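Local atomic coordinates of DNA polymerase (Bacillus phage phi29, PDB entry 2PY5), a protein that replicates the phage genome by protein-primed, strand-displacing DNA synthesis of high processivity and fidelity, and proofreads with a 3'-5' exonuclease activity. Residues Ser252-Gln257 with Ala435-Thr440; Ser260-Tyr265 with Ala355-Phe360; Gly229-Asn234 with Tyr454-Ser459; Asp362-Trp367 with Leu384-Leu389. The protein carries 2 engineered substitutions. All blocks are in the same frame, centred on the assembly; numbering follows the deposited sequence.

Interaction 1. Residues Ser252-Gln257 with Ala435-Thr440. With EDO (1,2-ethanediol), chain T.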
# COMPACT_ATOMS: atom_id res chain seq x y z
N SER F 252 -11.30 -1.90 -11.63
CA SER F 252 -11.18 -2.60 -10.35
C SER F 252 -10.59 -4.01 -10.48
O SER F 252 -11.24 -5.01 -10.17
CB SER F 252 -12.52 -2.61 -9.63
OG SER F 252 -12.92 -1.27 -9.33
N LEU F 253 -9.32 -4.06 -10.90
CA LEU F 253 -8.63 -5.32 -11.17
C LEU F 253 -8.85 -6.42 -10.11
O LEU F 253 -9.27 -7.53 -10.44
CB LEU F 253 -7.13 -5.05 -11.33
CG LEU F 253 -6.22 -6.27 -11.59
CD1 LEU F 253 -6.34 -6.71 -13.00
CD2 LEU F 253 -4.78 -5.92 -11.23
N TYR F 254 -8.52 -6.12 -8.86
CA TYR F 254 -8.50 -7.18 -7.85
C TYR F 254 -9.91 -7.59 -7.45
O TYR F 254 -10.22 -8.79 -7.50
CB TYR F 254 -7.64 -6.77 -6.66
CG TYR F 254 -6.15 -6.81 -6.99
CD1 TYR F 254 -5.39 -5.66 -7.03
CD2 TYR F 254 -5.51 -8.01 -7.27
CE1 TYR F 254 -4.02 -5.71 -7.35
CE2 TYR F 254 -4.17 -8.06 -7.57
CZ TYR F 254 -3.44 -6.93 -7.61
OH TYR F 254 -2.07 -6.98 -7.91
N PRO F 255 -10.80 -6.62 -7.14
CA PRO F 255 -12.19 -7.04 -6.95
C PRO F 255 -12.77 -7.83 -8.14
O PRO F 255 -13.58 -8.75 -7.93
CB PRO F 255 -12.93 -5.71 -6.75
CG PRO F 255 -11.93 -4.84 -6.11
CD PRO F 255 -10.65 -5.18 -6.87
N ALA F 256 -12.40 -7.47 -9.37
CA ALA F 256 -12.88 -8.20 -10.54
C ALA F 256 -12.43 -9.66 -10.50
O ALA F 256 -13.22 -10.55 -10.81
CB ALA F 256 -12.42 -7.54 -11.83
N GLN F 257 -11.19 -9.92 -10.12
CA GLN F 257 -10.74 -11.33 -10.03
C GLN F 257 -11.50 -12.08 -8.94
O GLN F 257 -11.93 -13.24 -9.13
CB GLN F 257 -9.23 -11.44 -9.76
CG GLN F 257 -8.33 -10.65 -10.67
CD GLN F 257 -8.74 -10.69 -12.10
OE1 GLN F 257 -8.84 -11.76 -12.71
NE2 GLN F 257 -9.00 -9.51 -12.68
N ALA F 435 -2.43 -13.92 -8.94
CA ALA F 435 -2.11 -14.69 -10.15
C ALA F 435 -3.10 -14.41 -11.27
O ALA F 435 -2.73 -14.14 -12.40
CB ALA F 435 -2.02 -16.20 -9.85
N TRP F 436 -4.39 -14.45 -10.94
CA TRP F 436 -5.39 -14.12 -11.92
C TRP F 436 -5.27 -12.67 -12.40
O TRP F 436 -5.55 -12.39 -13.57
CB TRP F 436 -6.79 -14.39 -11.35
CG TRP F 436 -7.22 -15.83 -11.40
CD1 TRP F 436 -7.58 -16.63 -10.34
CD2 TRP F 436 -7.42 -16.62 -12.58
NE1 TRP F 436 -7.96 -17.88 -10.80
CE2 TRP F 436 -7.89 -17.89 -12.16
CE3 TRP F 436 -7.26 -16.37 -13.94
CZ2 TRP F 436 -8.15 -18.90 -13.06
CZ3 TRP F 436 -7.55 -17.38 -14.83
CH2 TRP F 436 -7.99 -18.64 -14.38
N ALA F 437 -4.92 -11.74 -11.50
CA ALA F 437 -4.74 -10.35 -11.86
C ALA F 437 -3.59 -10.23 -12.88
O ALA F 437 -3.73 -9.58 -13.93
CB ALA F 437 -4.45 -9.54 -10.66
N ARG F 438 -2.48 -10.90 -12.61
CA ARG F 438 -1.37 -10.90 -13.55
C ARG F 438 -1.78 -11.49 -14.89
O ARG F 438 -1.46 -10.95 -15.95
CB ARG F 438 -0.16 -11.68 -13.01
CG ARG F 438 0.54 -11.01 -11.90
CD ARG F 438 1.87 -11.71 -11.56
NE ARG F 438 1.66 -13.03 -10.99
CZ ARG F 438 1.29 -13.27 -9.74
NH1 ARG F 438 1.09 -12.28 -8.88
NH2 ARG F 438 1.14 -14.51 -9.32
N TYR F 439 -2.51 -12.60 -14.84
CA TYR F 439 -3.00 -13.27 -16.03
C TYR F 439 -3.83 -12.30 -16.88
O TYR F 439 -3.68 -12.23 -18.10
CB TYR F 439 -3.85 -14.49 -15.63
CG TYR F 439 -4.49 -15.20 -16.78
CD1 TYR F 439 -3.83 -16.21 -17.44
CD2 TYR F 439 -5.78 -14.86 -17.21
CE1 TYR F 439 -4.41 -16.86 -18.50
CE2 TYR F 439 -6.37 -15.51 -18.27
CZ TYR F 439 -5.68 -16.51 -18.92
OH TYR F 439 -6.24 -17.19 -19.99
N THR F 440 -4.72 -11.56 -16.23
CA THR F 440 -5.56 -10.61 -16.93
C THR F 440 -4.74 -9.61 -17.73
O THR F 440 -5.03 -9.35 -18.92
CB THR F 440 -6.45 -9.86 -15.96
OG1 THR F 440 -7.28 -10.81 -15.26
CG2 THR F 440 -7.30 -8.84 -16.69
C1 EDO T . -10.92 -10.02 -15.50
O1 EDO T . -10.60 -8.67 -15.11
C2 EDO T . -11.99 -10.61 -14.59
O2 EDO T . -13.22 -9.87 -14.71
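Ala437 offers one methyl group to two side chains of the crossing helix. Tyr254 meets it obliquely, CE2 lying 3.4 Å from Ala437 CB, and Leu253 CD2 comes to 3.7 Å from the same CB. A chi1 of 179°, anti to the backbone N, sets Leu253 CG 3.8 Å from Ala437 CB; CD2 lies over one face of the Tyr254 ring, toward its rim. Gln257 and Thr440 meet differently, reaching toward each other tip to tip, and Gln257 OE1 comes within 3.1 Å of Thr440 OG1, a close approach of two atoms whose bonds go elsewhere. The two helices, 253-260 and 427-447, belong to the polymerization region of this B-family enzyme; the axes of their short segments approach to 9.2 Å and cross at 112°. Tyr254, probably involved in nucleotide selection, also stacks on Tyr390. Gln257 bends back at chi2 (-42°), and its NE2 bonds to Leu253 O at 3.0 Å, on the opposite face of that carbonyl from the helical N-H of Gln257. Thr440 OG1 likewise returns its proton to Trp436 O, 2.9 Å away. Arg261 completes the polar cluster, giving NE to Gln257 OE1 and NH2 to Thr440 OG1.

Interaction 2. Residues Ser260-Tyr265 with Ala355-Phe360; sequences SRLLPY and ATTGLF. With EDO (1,2-ethanediol), chain I.
Leu263 O accepts the shorter of the two backbone bonds that join these segments, from Thr356 N at 2.9 Å, with the donor in the carbonyl plane. The same oxygen is approached by Ala355 CA at 3.1 Å, a CA-H...O contact. In return Leu263 N donates to Thr356 O at 3.0 Å, this time from 45° above the carbonyl plane. The reciprocal bonds define Leu263 and Thr356 as an antiparallel hydrogen-bonded pair, with Pro264 and Ala355 the neighbouring non-hydrogen-bonded pair. Strand 263-265, which follows helix 253-260 almost at once, is thereby stitched to the end of the long strand 340-356 in an antiparallel sheet of the polymerization region. Around this ladder the side chains divide. Leu262 extends CG anti to the backbone N (chi1 -171°), and its CG rests 3.7 Å from Ala355 CB, while CD1 lies near Thr356 N. Leu263 crosses Phe360 at about a right angle, bringing CD1 to 3.9 Å from CE1 at the edge of the Phe360 ring. The ring of Tyr265 runs past the backbone of Ala355, with Ala355 C at its edge, and obliquely meets CG2 of Thr356, a residue that binds single-stranded DNA and is essential for exonucleolysis. Where the strands part, a water lies 2.7 Å from Arg261 O, to which it may donate, and accepts from Gly358 N. Helix 427-447 covers Leu263 through Met429 and Trp436.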
# COMPACT_ATOMS: atom_id res chain seq x y z
N SER F 260 -15.19 -13.11 -10.09
CA SER F 260 -15.51 -14.05 -11.17
C SER F 260 -14.55 -15.22 -11.39
O SER F 260 -14.94 -16.18 -12.07
CB SER F 260 -15.70 -13.31 -12.49
OG SER F 260 -14.48 -12.82 -12.99
N ARG F 261 -13.36 -15.19 -10.81
CA ARG F 261 -12.41 -16.25 -11.07
C ARG F 261 -12.56 -17.46 -10.17
O ARG F 261 -13.09 -17.37 -9.07
CB ARG F 261 -10.95 -15.76 -10.97
CG ARG F 261 -10.63 -14.63 -11.91
CD ARG F 261 -10.54 -15.06 -13.36
NE ARG F 261 -9.86 -14.04 -14.15
CZ ARG F 261 -9.65 -14.10 -15.45
NH1 ARG F 261 -10.08 -15.14 -16.17
NH2 ARG F 261 -8.99 -13.11 -16.05
N LEU F 262 -12.10 -18.61 -10.67
CA LEU F 262 -12.02 -19.82 -9.86
C LEU F 262 -10.94 -19.65 -8.81
O LEU F 262 -9.77 -19.44 -9.14
CB LEU F 262 -11.69 -21.02 -10.75
CG LEU F 262 -11.76 -22.40 -10.12
CD1 LEU F 262 -13.20 -22.75 -9.67
CD2 LEU F 262 -11.22 -23.42 -11.11
N LEU F 263 -11.31 -19.76 -7.54
CA LEU F 263 -10.41 -19.48 -6.42
C LEU F 263 -10.40 -20.61 -5.40
O LEU F 263 -11.40 -21.33 -5.24
CB LEU F 263 -10.76 -18.15 -5.76
CG LEU F 263 -10.64 -16.89 -6.63
CD1 LEU F 263 -11.28 -15.67 -5.97
CD2 LEU F 263 -9.16 -16.66 -6.94
N PRO F 264 -9.27 -20.79 -4.71
CA PRO F 264 -9.10 -21.95 -3.84
C PRO F 264 -9.76 -21.81 -2.48
O PRO F 264 -9.87 -20.71 -1.93
CB PRO F 264 -7.57 -21.98 -3.65
CG PRO F 264 -7.22 -20.56 -3.64
CD PRO F 264 -8.05 -19.96 -4.73
N TYR F 265 -10.16 -22.95 -1.91
CA TYR F 265 -10.60 -23.00 -0.52
C TYR F 265 -10.31 -24.39 0.07
O TYR F 265 -9.92 -25.34 -0.66
CB TYR F 265 -12.10 -22.66 -0.41
CG TYR F 265 -13.02 -23.76 -0.88
CD1 TYR F 265 -13.54 -24.68 0.03
CD2 TYR F 265 -13.36 -23.88 -2.21
CE1 TYR F 265 -14.37 -25.70 -0.40
CE2 TYR F 265 -14.21 -24.93 -2.65
CZ TYR F 265 -14.68 -25.83 -1.73
OH TYR F 265 -15.54 -26.86 -2.15
N ALA F 355 -11.87 -25.64 -5.24
CA ALA F 355 -12.05 -24.30 -5.76
C ALA F 355 -13.48 -24.01 -6.16
O ALA F 355 -14.26 -24.93 -6.49
CB ALA F 355 -11.11 -24.09 -6.95
N THR F 356 -13.81 -22.73 -6.13
CA THR F 356 -15.15 -22.28 -6.47
C THR F 356 -15.10 -20.81 -6.88
O THR F 356 -14.14 -20.09 -6.53
CB THR F 356 -16.11 -22.47 -5.28
OG1 THR F 356 -17.46 -22.27 -5.74
CG2 THR F 356 -15.79 -21.51 -4.16
N THR F 357 -16.12 -20.39 -7.60
CA THR F 357 -16.35 -18.98 -7.86
C THR F 357 -17.36 -18.51 -6.84
O THR F 357 -18.03 -19.32 -6.19
CB THR F 357 -16.88 -18.74 -9.28
OG1 THR F 357 -18.17 -19.36 -9.44
CG2 THR F 357 -15.89 -19.28 -10.30
N GLY F 358 -17.48 -17.19 -6.68
CA GLY F 358 -18.58 -16.62 -5.92
C GLY F 358 -18.42 -16.37 -4.43
O GLY F 358 -19.36 -15.87 -3.79
N LEU F 359 -17.26 -16.70 -3.86
CA LEU F 359 -17.06 -16.51 -2.42
C LEU F 359 -17.16 -15.05 -1.99
O LEU F 359 -17.50 -14.78 -0.84
CB LEU F 359 -15.72 -17.11 -1.95
CG LEU F 359 -15.68 -18.63 -1.88
CD1 LEU F 359 -14.25 -19.14 -1.86
CD2 LEU F 359 -16.44 -19.13 -0.65
N PHE F 360 -16.88 -14.12 -2.92
CA PHE F 360 -16.86 -12.69 -2.61
C PHE F 360 -18.04 -11.91 -3.16
O PHE F 360 -18.08 -10.68 -3.00
CB PHE F 360 -15.55 -12.07 -3.12
CG PHE F 360 -14.33 -12.68 -2.53
CD1 PHE F 360 -13.65 -13.69 -3.19
CD2 PHE F 360 -13.90 -12.28 -1.29
CE1 PHE F 360 -12.53 -14.23 -2.62
CE2 PHE F 360 -12.78 -12.85 -0.71
CZ PHE F 360 -12.10 -13.82 -1.39
C1 EDO I . -14.68 -19.54 -13.37
O1 EDO I . -13.99 -20.60 -14.03
C2 EDO I . -14.75 -18.31 -14.28
O2 EDO I . -15.98 -17.59 -14.12
O HOH W 1 -14.73 -15.99 -7.44

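Interaction 3. Residues Gly229-Asn234 with Tyr454-Ser459. With EDO (1,2-ethanediol), chain U; EDO (1,2-ethanediol), chain K.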
# COMPACT_ATOMS: atom_id res chain seq x y z
N GLY F 229 1.96 -7.46 -8.41
CA GLY F 229 1.56 -7.03 -9.73
C GLY F 229 2.63 -7.21 -10.80
O GLY F 229 3.83 -7.22 -10.50
N PHE F 230 2.18 -7.30 -12.04
CA PHE F 230 3.05 -7.39 -13.21
C PHE F 230 3.38 -5.97 -13.71
O PHE F 230 2.50 -5.24 -14.20
CB PHE F 230 2.38 -8.19 -14.32
CG PHE F 230 3.23 -8.36 -15.54
CD1 PHE F 230 4.31 -9.21 -15.52
CD2 PHE F 230 2.95 -7.64 -16.70
CE1 PHE F 230 5.13 -9.33 -16.65
CE2 PHE F 230 3.74 -7.77 -17.81
CZ PHE F 230 4.83 -8.63 -17.78
N THR F 231 4.65 -5.61 -13.59
CA THR F 231 5.11 -4.30 -14.05
C THR F 231 6.31 -4.52 -14.95
O THR F 231 7.32 -5.08 -14.52
CB THR F 231 5.53 -3.40 -12.85
OG1 THR F 231 4.45 -3.34 -11.90
CG2 THR F 231 5.89 -2.02 -13.31
N TRP F 232 6.23 -4.05 -16.20
CA TRP F 232 7.19 -4.40 -17.24
C TRP F 232 7.24 -3.34 -18.32
O TRP F 232 6.20 -2.92 -18.83
CB TRP F 232 6.81 -5.74 -17.86
CG TRP F 232 7.60 -6.15 -19.06
CD1 TRP F 232 8.88 -6.62 -19.08
CD2 TRP F 232 7.17 -6.12 -20.42
NE1 TRP F 232 9.27 -6.90 -20.36
CE2 TRP F 232 8.24 -6.59 -21.21
CE3 TRP F 232 5.99 -5.74 -21.06
CZ2 TRP F 232 8.15 -6.72 -22.58
CZ3 TRP F 232 5.91 -5.85 -22.44
CH2 TRP F 232 6.99 -6.33 -23.19
N LEU F 233 8.46 -2.93 -18.67
CA LEU F 233 8.72 -2.04 -19.80
C LEU F 233 9.40 -2.82 -20.92
O LEU F 233 10.46 -3.44 -20.72
CB LEU F 233 9.63 -0.89 -19.36
CG LEU F 233 10.04 0.11 -20.43
CD1 LEU F 233 8.86 0.75 -21.12
CD2 LEU F 233 10.97 1.18 -19.83
N ASN F 234 8.79 -2.76 -22.10
CA ASN F 234 9.31 -3.36 -23.30
C ASN F 234 10.63 -2.71 -23.65
O ASN F 234 10.67 -1.51 -23.89
CB ASN F 234 8.29 -3.18 -24.42
CG ASN F 234 8.62 -3.95 -25.67
OD1 ASN F 234 9.76 -4.39 -25.88
ND2 ASN F 234 7.63 -4.07 -26.56
N TYR F 454 4.29 -0.95 -22.28
CA TYR F 454 4.47 -0.96 -20.83
C TYR F 454 3.24 -1.52 -20.15
O TYR F 454 2.13 -1.25 -20.59
CB TYR F 454 4.68 0.50 -20.38
CG TYR F 454 4.83 0.74 -18.90
CD1 TYR F 454 5.97 0.35 -18.23
CD2 TYR F 454 3.82 1.35 -18.16
CE1 TYR F 454 6.12 0.57 -16.86
CE2 TYR F 454 3.98 1.60 -16.81
CZ TYR F 454 5.11 1.20 -16.16
OH TYR F 454 5.26 1.41 -14.80
N CYS F 455 3.45 -2.30 -19.09
CA CYS F 455 2.38 -2.76 -18.22
C CYS F 455 2.68 -2.35 -16.80
O CYS F 455 3.83 -2.43 -16.36
CB CYS F 455 2.31 -4.28 -18.23
SG CYS F 455 1.99 -5.02 -19.84
N ASP F 456 1.65 -1.97 -16.06
CA ASP F 456 1.78 -1.84 -14.62
C ASP F 456 0.52 -2.26 -13.89
O ASP F 456 -0.41 -1.46 -13.72
CB ASP F 456 2.14 -0.42 -14.19
CG ASP F 456 2.39 -0.33 -12.67
OD1 ASP F 456 2.50 -1.40 -12.02
OD2 ASP F 456 2.49 0.80 -12.13
N THR F 457 0.51 -3.53 -13.49
CA THR F 457 -0.47 -4.12 -12.58
C THR F 457 -1.82 -4.30 -13.22
O THR F 457 -2.21 -5.43 -13.46
CB THR F 457 -0.56 -3.37 -11.24
OG1 THR F 457 0.73 -3.34 -10.65
CG2 THR F 457 -1.54 -4.08 -10.28
N ASP F 458 -2.51 -3.18 -13.48
CA ASP F 458 -3.86 -3.19 -14.06
C ASP F 458 -3.92 -2.37 -15.33
O ASP F 458 -4.99 -2.10 -15.83
CB ASP F 458 -4.90 -2.64 -13.05
CG ASP F 458 -4.57 -1.27 -12.52
OD1 ASP F 458 -5.27 -0.79 -11.58
OD2 ASP F 458 -3.60 -0.66 -13.02
N SER F 459 -2.76 -2.00 -15.89
CA SER F 459 -2.77 -1.06 -16.99
C SER F 459 -1.83 -1.51 -18.08
O SER F 459 -0.77 -2.06 -17.81
CB SER F 459 -2.38 0.33 -16.53
OG SER F 459 -3.26 0.79 -15.52
C1 EDO U . -1.44 0.15 -10.80
O1 EDO U . -1.38 0.33 -9.38
C2 EDO U . -1.90 1.43 -11.50
O2 EDO U . -1.28 1.59 -12.79
C1 EDO K . 7.53 -6.13 -29.61
O1 EDO K . 8.51 -5.19 -29.21
C2 EDO K . 6.91 -5.76 -30.96
O2 EDO K . 7.73 -6.19 -32.05
O HOH W 2 -0.73 -7.60 -12.39
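Strand 231-233 and strand 452-456 pair edge to edge in the antiparallel sheet of the palm, the catalytic subdomain of B-family polymerases, a backbone ladder in which Thr231 also binds Asp456 through its side chain. The axes of the short strand segments approach to 4.6 Å. Trp232 and Cys455 form the hydrogen-bonded pair, with Cys455 N 2.8 Å from Trp232 O and Trp232 N donating back to Cys455 O; Thr231 with Asp456 and Leu233 with Tyr454 are the non-hydrogen-bonded pairs on either side. Beyond the strand, Thr457 N reaches Phe230 O at 2.7 Å, nearly straight at the hydrogen (171°). A water bridges Phe230 N and Thr457 O. The second segment carries the YCDTD motif, whose Asp456 and Asp458 are ligands of the catalytic magnesium. Asp456 CG is anti to its backbone N (chi1 -175°), side by side with Thr231; Thr231 OG1 donates to Asp456 OD1 at 2.8 Å, from 44° above the carboxylate plane, while OD2 forms a salt bridge with Lys498. The bond probably restrains a carboxylate that binds the metal. On the same face the side chains of Leu233 and Tyr454 cross at about a right angle, with CB 4.0 Å from CD1. On the opposite face Cys455 packs against the Phe230 ring, its CB 3.7 Å from CD2 and its sulfur in the ring plane at the edge, and SG also lies at the edge of the Trp232 ring system.

Interaction 4. Residues Asp362-Trp367 with Leu384-Leu389. With EDO (1,2-ethanediol), chain H; EDO (1,2-ethanediol), chain N.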
# COMPACT_ATOMS: atom_id res chain seq x y z
N ASP F 362 -21.32 -11.44 -2.41
CA ASP F 362 -22.17 -10.61 -1.56
C ASP F 362 -21.41 -9.42 -0.97
O ASP F 362 -21.96 -8.33 -0.84
CB ASP F 362 -22.81 -11.44 -0.45
CG ASP F 362 -23.85 -12.43 -0.96
OD1 ASP F 362 -24.36 -12.27 -2.10
OD2 ASP F 362 -24.19 -13.37 -0.20
N PHE F 363 -20.14 -9.62 -0.62
CA PHE F 363 -19.31 -8.53 -0.06
C PHE F 363 -19.08 -7.46 -1.11
O PHE F 363 -19.21 -6.26 -0.86
CB PHE F 363 -17.96 -9.09 0.41
CG PHE F 363 -17.01 -8.04 0.94
CD1 PHE F 363 -17.11 -7.61 2.25
CD2 PHE F 363 -16.01 -7.49 0.13
CE1 PHE F 363 -16.24 -6.63 2.76
CE2 PHE F 363 -15.14 -6.52 0.64
CZ PHE F 363 -15.25 -6.11 1.96
N ILE F 364 -18.71 -7.90 -2.30
CA ILE F 364 -18.42 -6.95 -3.36
C ILE F 364 -19.70 -6.24 -3.82
O ILE F 364 -19.69 -5.04 -4.05
CB ILE F 364 -17.68 -7.63 -4.54
CG1 ILE F 364 -16.28 -8.04 -4.08
CG2 ILE F 364 -17.61 -6.69 -5.76
CD1 ILE F 364 -15.50 -8.89 -5.05
N ASP F 365 -20.81 -6.97 -3.94
CA ASP F 365 -22.09 -6.33 -4.27
C ASP F 365 -22.45 -5.24 -3.26
O ASP F 365 -22.87 -4.16 -3.66
CB ASP F 365 -23.20 -7.38 -4.32
CG ASP F 365 -23.15 -8.26 -5.58
OD1 ASP F 365 -22.40 -7.94 -6.53
OD2 ASP F 365 -23.90 -9.27 -5.63
N LYS F 366 -22.27 -5.53 -1.97
CA LYS F 366 -22.63 -4.58 -0.89
C LYS F 366 -21.84 -3.30 -1.01
O LYS F 366 -22.41 -2.21 -1.05
CB LYS F 366 -22.40 -5.19 0.49
CG LYS F 366 -22.59 -4.21 1.68
CD LYS F 366 -22.12 -4.80 3.00
CE LYS F 366 -21.92 -3.73 4.08
NZ LYS F 366 -23.19 -3.32 4.70
N TRP F 367 -20.53 -3.43 -1.07
CA TRP F 367 -19.67 -2.25 -1.03
C TRP F 367 -19.63 -1.52 -2.37
O TRP F 367 -19.45 -0.31 -2.41
CB TRP F 367 -18.28 -2.61 -0.47
CG TRP F 367 -18.38 -2.87 0.97
CD1 TRP F 367 -18.39 -4.07 1.61
CD2 TRP F 367 -18.56 -1.88 1.98
NE1 TRP F 367 -18.52 -3.89 2.97
CE2 TRP F 367 -18.63 -2.55 3.22
CE3 TRP F 367 -18.64 -0.48 1.97
CZ2 TRP F 367 -18.81 -1.87 4.44
CZ3 TRP F 367 -18.80 0.20 3.17
CH2 TRP F 367 -18.89 -0.50 4.39
N LEU F 384 -12.13 1.76 -0.02
CA LEU F 384 -11.18 1.20 0.91
C LEU F 384 -11.57 -0.21 1.34
O LEU F 384 -10.73 -1.11 1.40
CB LEU F 384 -11.03 2.14 2.12
CG LEU F 384 -9.82 1.99 3.01
CD1 LEU F 384 -8.49 2.14 2.25
CD2 LEU F 384 -9.93 3.04 4.11
N MET F 385 -12.86 -0.44 1.60
CA MET F 385 -13.32 -1.77 1.98
C MET F 385 -13.09 -2.79 0.85
O MET F 385 -12.62 -3.90 1.08
CB MET F 385 -14.80 -1.74 2.35
CG MET F 385 -15.08 -1.09 3.70
SD MET F 385 -14.48 -2.05 5.09
CE MET F 385 -15.64 -3.42 5.15
N LEU F 386 -13.39 -2.39 -0.37
CA LEU F 386 -13.21 -3.27 -1.54
C LEU F 386 -11.74 -3.56 -1.80
O LEU F 386 -11.39 -4.67 -2.20
CB LEU F 386 -13.83 -2.61 -2.77
CG LEU F 386 -15.36 -2.61 -2.77
CD1 LEU F 386 -15.90 -1.61 -3.77
CD2 LEU F 386 -15.91 -4.02 -3.06
N ASN F 387 -10.90 -2.55 -1.61
CA ASN F 387 -9.48 -2.62 -2.03
C ASN F 387 -8.57 -3.29 -1.00
O ASN F 387 -7.51 -3.80 -1.35
CB ASN F 387 -8.95 -1.22 -2.36
CG ASN F 387 -9.53 -0.65 -3.64
OD1 ASN F 387 -9.91 -1.41 -4.54
ND2 ASN F 387 -9.54 0.69 -3.77
N SER F 388 -8.97 -3.28 0.27
CA SER F 388 -8.11 -3.70 1.37
C SER F 388 -8.35 -5.16 1.82
O SER F 388 -7.70 -5.63 2.75
CB SER F 388 -8.31 -2.76 2.57
OG SER F 388 -8.14 -1.39 2.24
N LEU F 389 -9.22 -5.88 1.12
CA LEU F 389 -9.52 -7.26 1.51
C LEU F 389 -8.48 -8.31 1.06
O LEU F 389 -8.02 -9.12 1.88
CB LEU F 389 -10.91 -7.67 0.97
CG LEU F 389 -11.36 -9.06 1.41
CD1 LEU F 389 -11.33 -9.30 2.90
CD2 LEU F 389 -12.78 -9.30 0.85
C1 EDO H . -11.58 1.25 -7.02
O1 EDO H . -10.42 1.83 -6.39
C2 EDO H . -12.72 1.18 -6.00
O2 EDO H . -12.79 -0.04 -5.24
C1 EDO N . -20.49 -5.67 -7.95
O1 EDO N . -21.89 -5.46 -7.78
C2 EDO N . -20.25 -6.47 -9.22
O2 EDO N . -20.27 -5.60 -10.35
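Contacts to aromatic rings come first: Met385 packs on Trp367 in this buried contact. Met385 CG sits over the centre of the six-membered ring of Trp367, 3.7 Å from the centroid, in a CH-pi contact, and SD adds an oblique Met-aromatic contact. The thioether is bent at chi2 and at chi3 (-73°), the latter placing CE 3.6 Å from Trp367 CZ2. Lys366 CE lies over the opposite face of the indole. A second CH-pi contact joins Leu389 and Phe363, which reach toward each other tip to tip: CD2 of Leu389 lies over the Phe363 ring, 4.1 Å from its centroid. The helices concerned, 361-373 and 376-387, are successive in the chain and form the helical fingers subdomain of this B-family polymerase; they also carry Lys366, which stabilizes the incoming nucleotide, and Leu384, probably involved in positioning the templating nucleotide. Purely aliphatic contacts come from Leu386, whose CG is 3.7 Å from Trp367 CB; Leu386 and Ile364 cross at about a right angle, CD2 4.2 Å from Ile364 CG2. Polar atoms enter at one point, where Met385 O lies in the plane of the Phe363 ring at its edge, 3.5 Å from CZ, and accepts a hydrogen bond from Ser194 OG.

How the interactions relate
Interaction 1 touches each of the other three contacts. Toward interaction 2, 13 Å away between centres, Trp436 NE1 probably bonds to Leu262 O at 2.9 Å, a tie between helix 427-447 and the loop linking helix 253-260 to strand 263-265. Toward interaction 3, also 13 Å away, Leu253 CD2 packs 3.4 Å from Thr457 O, setting helix 253-260, whose Tyr254 is probably involved in nucleotide selection, against the YCDTD motif. Pro255 O meets Ile364 CD1 of interaction 4 at 3.5 Å. Interactions 2 and 4 join through Phe360 and Leu389, whereas 3 and 4 do not touch. Helix 253-260 thus touches both the segment carrying the metal-binding Asp456 and Asp458 and the helices with nucleotide-binding residues.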